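Local coordinates for aromatic-L-amino-acid decarboxylase (Catharanthus roseus, PDB 6EEW), which catalyses the pyridoxal 5'-phosphate-dependent decarboxylation of L-tryptophan to tryptamine and of 5-hydroxy-L-tryptophan to serotonin, at residues L111-M114 and L115-L119; L238-M241 and V242-V246; L436-E439 and E440-K444. All coordinates share one frame; numbering follows the deposited sequence.

In the fold
Three single-helix contacts follow one another along the chain: interaction 1 on helix 107-119, interaction 2 on helix 235-247 and interaction 3 at the start of helix 438-451. The first two belong to the conserved pyridoxal-dependent decarboxylase domain, but their centres are about 49 Å apart, on opposite sides of the chain's centre; interaction 3 is about 48 Å from interaction 1, centre to centre. Interaction 1 is buried against the second subunit of the homodimer. Interaction 2 packs on the seven-stranded mixed sheet, and interaction 3 on the four-stranded antiparallel sheet; their nearest atoms are about 25 Å apart. None touches another, so together they sample the dimer interface and the helical cover of two separate sheets.

Interaction 1: L111-M114 and L115-L119; sequences LGEM and LSTAL
The hydroxyl of T117 turns back onto the carbonyl of E113, one turn earlier in helix 107-119, giving the i to i-4 side-chain-to-backbone bond that threonine and serine often make inside alpha helices. With OG1 beside its own backbone N and anti to the carbonyl carbon (chi1 -62°), the hydroxyl donates to E113 O at 2.9 Å from OG1. T117 N also bonds E113 O, and the two donors come from opposite faces of that carbonyl plane, so one oxygen is held by two bonds. K372 NZ adds a polar partner for OG1. Exchanging this threonine for an alanine removes OG1, and is likely to leave E113 O with only the backbone N-H of these two donors and K372 without its hydroxyl partner. S116 differs by one torsion: OG lies anti to its backbone N (chi1 170°), which directs it to F373 O, while S116 CB rests 3.0 Å from G112 O. E113 OE2 forms a salt bridge with K377 of helix 375-409. Polar ends thus suit E113, S116 and T117, which send them to K377, F373 O and K372. The apolar L111 and L115 pack both on helix 375-409, at L380 and L376, and on M34 and I81 of the second subunit, while M114 and A118 meet its V35 and I38, making this helix part of the dimer interface. Regular backbone bonds underlie these contacts, from L115 N to L111 O and from A118 N to M114 O. The small methyl of A118 fits closely over the preceding turn, its CB 3.4 Å from M114 O.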
loop_
_atom_site.group_PDB
_atom_site.type_symbol
_atom_site.label_atom_id
_atom_site.label_comp_id
_atom_site.label_asym_id
_atom_site.label_seq_id
_atom_site.Cartn_x
_atom_site.Cartn_y
_atom_site.Cartn_z
ATOM N N LEU A 111 0.658 8.201 -17.059
ATOM C CA LEU A 111 1.703 7.502 -17.785
ATOM C C LEU A 111 2.646 6.811 -16.814
ATOM O O LEU A 111 3.051 5.666 -17.037
ATOM C CB LEU A 111 2.471 8.482 -18.663
ATOM C CG LEU A 111 1.629 9.192 -19.731
ATOM C CD1 LEU A 111 2.518 10.033 -20.618
ATOM C CD2 LEU A 111 0.852 8.184 -20.552
ATOM N N GLY A 112 2.982 7.488 -15.715
ATOM C CA GLY A 112 3.838 6.865 -14.717
ATOM C C GLY A 112 3.204 5.634 -14.101
ATOM O O GLY A 112 3.876 4.632 -13.858
ATOM N N GLU A 113 1.906 5.702 -13.824
ATOM C CA GLU A 113 1.188 4.552 -13.296
ATOM C C GLU A 113 1.205 3.395 -14.285
ATOM O O GLU A 113 1.537 2.259 -13.922
ATOM C CB GLU A 113 -0.243 4.949 -12.948
ATOM C CG GLU A 113 -0.352 5.604 -11.580
ATOM C CD GLU A 113 -0.337 4.580 -10.430
ATOM O OE1 GLU A 113 -0.470 3.363 -10.711
ATOM O OE2 GLU A 113 -0.188 4.987 -9.251
ATOM N N MET A 114 0.844 3.667 -15.543
ATOM C CA MET A 114 0.842 2.624 -16.563
ATOM C C MET A 114 2.195 1.943 -16.644
ATOM O O MET A 114 2.288 0.711 -16.614
ATOM C CB MET A 114 0.472 3.207 -17.918
ATOM C CG MET A 114 -0.963 3.659 -18.042
ATOM S SD MET A 114 -1.259 4.338 -19.689
ATOM C CE MET A 114 -1.073 2.874 -20.708
ATOM N N LEU A 115 3.255 2.736 -16.794
ATOM C CA LEU A 115 4.586 2.172 -16.975
ATOM C C LEU A 115 5.057 1.455 -15.720
ATOM O O LEU A 115 5.590 0.340 -15.799
ATOM C CB LEU A 115 5.554 3.279 -17.375
ATOM C CG LEU A 115 7.013 2.995 -17.716
ATOM C CD1 LEU A 115 7.133 1.925 -18.781
ATOM C CD2 LEU A 115 7.696 4.290 -18.146
ATOM N N SER A 116 4.852 2.069 -14.548
ATOM C CA SER A 116 5.264 1.458 -13.297
ATOM C C SER A 116 4.603 0.106 -13.118
ATOM O O SER A 116 5.234 -0.854 -12.650
ATOM C CB SER A 116 4.902 2.389 -12.140
ATOM O OG SER A 116 5.078 1.739 -10.896
ATOM N N THR A 117 3.328 0.010 -13.503
ATOM C CA THR A 117 2.613 -1.245 -13.399
ATOM C C THR A 117 3.120 -2.254 -14.422
ATOM O O THR A 117 3.497 -3.373 -14.066
ATOM C CB THR A 117 1.124 -0.988 -13.576
ATOM O OG1 THR A 117 0.675 -0.133 -12.516
ATOM C CG2 THR A 117 0.372 -2.308 -13.534
ATOM N N ALA A 118 3.203 -1.851 -15.686
ATOM C CA ALA A 118 3.640 -2.766 -16.732
ATOM C C ALA A 118 4.997 -3.376 -16.405
ATOM O O ALA A 118 5.215 -4.570 -16.633
ATOM C CB ALA A 118 3.686 -2.038 -18.074
ATOM N N LEU A 119 5.938 -2.567 -15.907
ATOM C CA LEU A 119 7.236 -3.124 -15.527
ATOM C C LEU A 119 7.082 -4.124 -14.388
ATOM O O LEU A 119 7.748 -5.173 -14.368
ATOM C CB LEU A 119 8.200 -1.992 -15.153
ATOM C CG LEU A 119 8.628 -1.036 -16.277
ATOM C CD1 LEU A 119 9.483 0.115 -15.747
ATOM C CD2 LEU A 119 9.408 -1.786 -17.363
#

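Interaction 2: L238-M241 and V242-V246; sequences LRKM and VEDDV
R239 and E243, one turn apart on helix 235-247, form a salt bridge over the helix surface. The arginine chain leaves CB with CG anti to the backbone N (chi1 166°), and CG lies 3.6 Å from E243 OE1, so the aliphatic part already touches the carboxylate. CD comes next, 4.0 Å from E243 OE2. A bend at chi3 then swings the guanidinium round until NH1 reaches E243 OE2 at 3.2 Å. The carboxylate oxygen sits at the guanidinium edge, in its plane, yet NH1 meets OE2 from above the carboxylate, the two planes being turned 71° apart. This bond is moderately bent, with an N-H...O angle of 145°. At the far tip, NH2 pairs with E279 of helix 270-280, so one arginine links two acidic residues, a task suited to its several N-H groups.

K240 repeats the spacing with D244. Its chain crosses the aspartate, CE passing 3.4 Å from D244 OD2, and the ammonium completes a weak salt bridge, 3.4 Å from NZ to D244 OD1; both residues are exposed, where such a loose pair is at home. On the buried side the contact is apolar: L238 CD1 meets V242 CG2 at 3.8 Å, the valine methyl also lying close to L238 O. D245, though buried, has its OD2 satisfied by R221 and the hydroxyl of Y197.

Acid and base pairs four residues apart outside, with leucine and valine facing L255, P252 and Y197 of the strands within, are characteristic of an amphipathic helix covering the large-domain sheet of a fold type I PLP enzyme, the fold of the group II decarboxylases.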
loop_
_atom_site.group_PDB
_atom_site.type_symbol
_atom_site.label_atom_id
_atom_site.label_comp_id
_atom_site.label_asym_id
_atom_site.label_seq_id
_atom_site.Cartn_x
_atom_site.Cartn_y
_atom_site.Cartn_z
ATOM N N LEU A 238 -0.369 22.463 25.102
ATOM C CA LEU A 238 0.460 21.272 24.992
ATOM C C LEU A 238 1.544 21.242 26.059
ATOM O O LEU A 238 1.844 20.179 26.613
ATOM C CB LEU A 238 1.078 21.210 23.600
ATOM C CG LEU A 238 2.118 20.134 23.304
ATOM C CD1 LEU A 238 1.535 18.731 23.466
ATOM C CD2 LEU A 238 2.680 20.331 21.882
ATOM N N ARG A 239 2.168 22.389 26.340
ATOM C CA ARG A 239 3.216 22.406 27.349
ATOM C C ARG A 239 2.653 22.028 28.699
ATOM O O ARG A 239 3.268 21.257 29.450
ATOM C CB ARG A 239 3.866 23.777 27.445
ATOM C CG ARG A 239 4.708 23.902 28.703
ATOM C CD ARG A 239 5.368 25.245 28.787
ATOM N NE ARG A 239 6.303 25.434 27.687
ATOM C CZ ARG A 239 7.545 24.969 27.682
ATOM N NH1 ARG A 239 8.008 24.286 28.730
ATOM N NH2 ARG A 239 8.321 25.198 26.630
ATOM N N LYS A 240 1.482 22.570 29.030
ATOM C CA LYS A 240 0.861 22.235 30.303
ATOM C C LYS A 240 0.600 20.732 30.383
ATOM O O LYS A 240 0.923 20.079 31.389
ATOM C CB LYS A 240 -0.432 23.034 30.468
ATOM C CG LYS A 240 -1.155 22.761 31.765
ATOM C CD LYS A 240 -0.215 23.070 32.923
ATOM C CE LYS A 240 -0.849 22.792 34.269
ATOM N NZ LYS A 240 0.142 22.979 35.362
ATOM N N MET A 241 0.059 20.157 29.304
ATOM C CA MET A 241 -0.209 18.718 29.286
ATOM C C MET A 241 1.075 17.911 29.448
ATOM O O MET A 241 1.129 16.957 30.235
ATOM C CB MET A 241 -0.932 18.331 27.994
ATOM C CG MET A 241 -2.322 18.946 27.836
ATOM S SD MET A 241 -3.046 18.671 26.202
ATOM C CE MET A 241 -3.169 16.880 26.177
ATOM N N VAL A 242 2.116 18.267 28.698
ATOM C CA VAL A 242 3.367 17.516 28.752
ATOM C C VAL A 242 3.965 17.576 30.149
ATOM O O VAL A 242 4.444 16.566 30.681
ATOM C CB VAL A 242 4.357 18.043 27.696
ATOM C CG1 VAL A 242 5.725 17.401 27.883
ATOM C CG2 VAL A 242 3.831 17.784 26.281
ATOM N N GLU A 243 3.934 18.747 30.779
ATOM C CA GLU A 243 4.569 18.865 32.086
ATOM C C GLU A 243 3.771 18.134 33.159
ATOM O O GLU A 243 4.356 17.579 34.101
ATOM C CB GLU A 243 4.778 20.342 32.424
ATOM C CG GLU A 243 5.851 20.966 31.529
ATOM C CD GLU A 243 6.060 22.455 31.759
ATOM O OE1 GLU A 243 5.106 23.134 32.204
ATOM O OE2 GLU A 243 7.174 22.950 31.469
ATOM N N ASP A 244 2.441 18.113 33.037
ATOM C CA ASP A 244 1.656 17.300 33.958
ATOM C C ASP A 244 1.946 15.817 33.757
ATOM O O ASP A 244 2.035 15.058 34.733
ATOM C CB ASP A 244 0.168 17.609 33.797
ATOM C CG ASP A 244 -0.190 19.022 34.268
ATOM O OD1 ASP A 244 0.667 19.681 34.899
ATOM O OD2 ASP A 244 -1.322 19.481 34.004
ATOM N N ASP A 245 2.131 15.388 32.505
ATOM C CA ASP A 245 2.463 13.988 32.261
ATOM C C ASP A 245 3.823 13.635 32.841
ATOM O O ASP A 245 4.003 12.545 33.398
ATOM C CB ASP A 245 2.433 13.687 30.767
ATOM C CG ASP A 245 1.033 13.599 30.235
ATOM O OD1 ASP A 245 0.131 13.218 31.016
ATOM O OD2 ASP A 245 0.831 13.899 29.040
ATOM N N VAL A 246 4.795 14.534 32.698
ATOM C CA VAL A 246 6.116 14.298 33.270
ATOM C C VAL A 246 6.029 14.222 34.787
ATOM O O VAL A 246 6.700 13.399 35.420
ATOM C CB VAL A 246 7.102 15.390 32.817
ATOM C CG1 VAL A 246 8.358 15.375 33.689
ATOM C CG2 VAL A 246 7.472 15.185 31.369
#

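Interaction 3: L436-E439 and E440-K444; sequences LHVE and EVNKK
With CG beside the backbone N (chi1 -75°) and the amide turned by chi2 of -75°, N442 brings ND2 back to V438 O, while V438 CG2, anti to its own backbone N, lies 3.4 Å from ND2. The amide bond to V438 O measures 2.9 Å from ND2 and comes from above the carbonyl plane, whereas N442 N meets the same oxygen nearly along the C=O axis; two donors therefore grip one carbonyl. H437 caps the helix start: at the N-cap, its ND1 accepts from E439 N at 3.1 Å, a role open to an unprotonated histidine nitrogen. E439 and K443 lie side by side and point the same way, joined by a weak salt bridge of 3.4 Å between OE2 and NZ; K443 also makes a cation-pi contact with Y466. L436 CB touches V441 CG2, an apolar contact joining the preceding loop to the first turn. Asparagine suits its buried site because its amide both donates and accepts. Helix 438-451 packs against the antiparallel sheet, with N442 OD1 accepting from L429 N of strand 424-429, N442 also meeting L468 of strand 465-471, and V441 reaching L496 of helix 479-496.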
loop_
_atom_site.group_PDB
_atom_site.type_symbol
_atom_site.label_atom_id
_atom_site.label_comp_id
_atom_site.label_asym_id
_atom_site.label_seq_id
_atom_site.Cartn_x
_atom_site.Cartn_y
_atom_site.Cartn_z
ATOM N N LEU A 436 -36.113 28.015 12.080
ATOM C CA LEU A 436 -35.704 26.672 12.451
ATOM C C LEU A 436 -34.284 26.687 13.013
ATOM O O LEU A 436 -33.559 27.678 12.919
ATOM C CB LEU A 436 -35.806 25.732 11.248
ATOM C CG LEU A 436 -37.118 25.796 10.456
ATOM C CD1 LEU A 436 -37.140 24.739 9.363
ATOM C CD2 LEU A 436 -38.348 25.668 11.360
ATOM N N HIS A 437 -33.884 25.558 13.598
ATOM C CA HIS A 437 -32.560 25.448 14.195
ATOM C C HIS A 437 -31.487 25.531 13.116
ATOM O O HIS A 437 -31.594 24.893 12.065
ATOM C CB HIS A 437 -32.431 24.141 14.979
ATOM C CG HIS A 437 -31.215 24.074 15.852
ATOM N ND1 HIS A 437 -29.989 23.642 15.391
ATOM C CD2 HIS A 437 -31.035 24.385 17.158
ATOM C CE1 HIS A 437 -29.108 23.688 16.374
ATOM N NE2 HIS A 437 -29.716 24.137 17.458
ATOM N N VAL A 438 -30.449 26.329 13.384
ATOM C CA VAL A 438 -29.410 26.581 12.386
ATOM C C VAL A 438 -28.841 25.277 11.834
ATOM O O VAL A 438 -28.657 25.128 10.614
ATOM C CB VAL A 438 -28.313 27.473 12.996
ATOM C CG1 VAL A 438 -27.612 26.743 14.137
ATOM C CG2 VAL A 438 -27.317 27.909 11.927
ATOM N N GLU A 439 -28.576 24.302 12.713
ATOM C CA GLU A 439 -27.988 23.039 12.267
ATOM C C GLU A 439 -28.891 22.327 11.262
ATOM O O GLU A 439 -28.423 21.836 10.227
ATOM C CB GLU A 439 -27.682 22.132 13.463
ATOM C CG GLU A 439 -26.881 20.884 13.067
ATOM C CD GLU A 439 -26.344 20.084 14.256
ATOM O OE1 GLU A 439 -25.776 20.702 15.185
ATOM O OE2 GLU A 439 -26.465 18.835 14.248
ATOM N N GLU A 440 -30.195 22.263 11.544
ATOM C CA GLU A 440 -31.105 21.619 10.601
ATOM C C GLU A 440 -31.200 22.394 9.294
ATOM O O GLU A 440 -31.319 21.792 8.222
ATOM C CB GLU A 440 -32.487 21.429 11.222
ATOM C CG GLU A 440 -32.593 20.180 12.090
ATOM C CD GLU A 440 -32.271 18.898 11.316
ATOM O OE1 GLU A 440 -32.839 18.700 10.217
ATOM O OE2 GLU A 440 -31.454 18.089 11.805
ATOM N N VAL A 441 -31.174 23.730 9.354
ATOM C CA VAL A 441 -31.261 24.523 8.129
ATOM C C VAL A 441 -30.077 24.214 7.223
ATOM O O VAL A 441 -30.230 23.965 6.018
ATOM C CB VAL A 441 -31.331 26.024 8.460
ATOM C CG1 VAL A 441 -31.408 26.844 7.178
ATOM C CG2 VAL A 441 -32.509 26.330 9.383
ATOM N N ASN A 442 -28.878 24.203 7.798
ATOM C CA ASN A 442 -27.702 23.931 6.983
ATOM C C ASN A 442 -27.679 22.481 6.506
ATOM O O ASN A 442 -27.237 22.199 5.383
ATOM C CB ASN A 442 -26.446 24.270 7.786
ATOM C CG ASN A 442 -26.206 25.773 7.888
ATOM O OD1 ASN A 442 -25.781 26.419 6.929
ATOM N ND2 ASN A 442 -26.489 26.333 9.062
ATOM N N LYS A 443 -28.177 21.551 7.328
ATOM C CA LYS A 443 -28.244 20.153 6.915
ATOM C C LYS A 443 -29.195 19.970 5.740
ATOM O O LYS A 443 -28.899 19.233 4.790
ATOM C CB LYS A 443 -28.673 19.298 8.106
ATOM C CG LYS A 443 -28.071 17.910 8.129
ATOM C CD LYS A 443 -28.672 17.077 9.259
ATOM C CE LYS A 443 -28.745 17.874 10.560
ATOM N NZ LYS A 443 -27.415 18.376 11.012
ATOM N N LYS A 444 -30.340 20.653 5.780
ATOM C CA LYS A 444 -31.279 20.601 4.668
ATOM C C LYS A 444 -30.663 21.181 3.403
ATOM O O LYS A 444 -30.839 20.634 2.307
ATOM C CB LYS A 444 -32.557 21.356 5.033
ATOM C CG LYS A 444 -33.638 21.306 3.971
ATOM C CD LYS A 444 -33.880 19.878 3.489
ATOM C CE LYS A 444 -35.211 19.760 2.759
ATOM N NZ LYS A 444 -35.406 20.852 1.763
#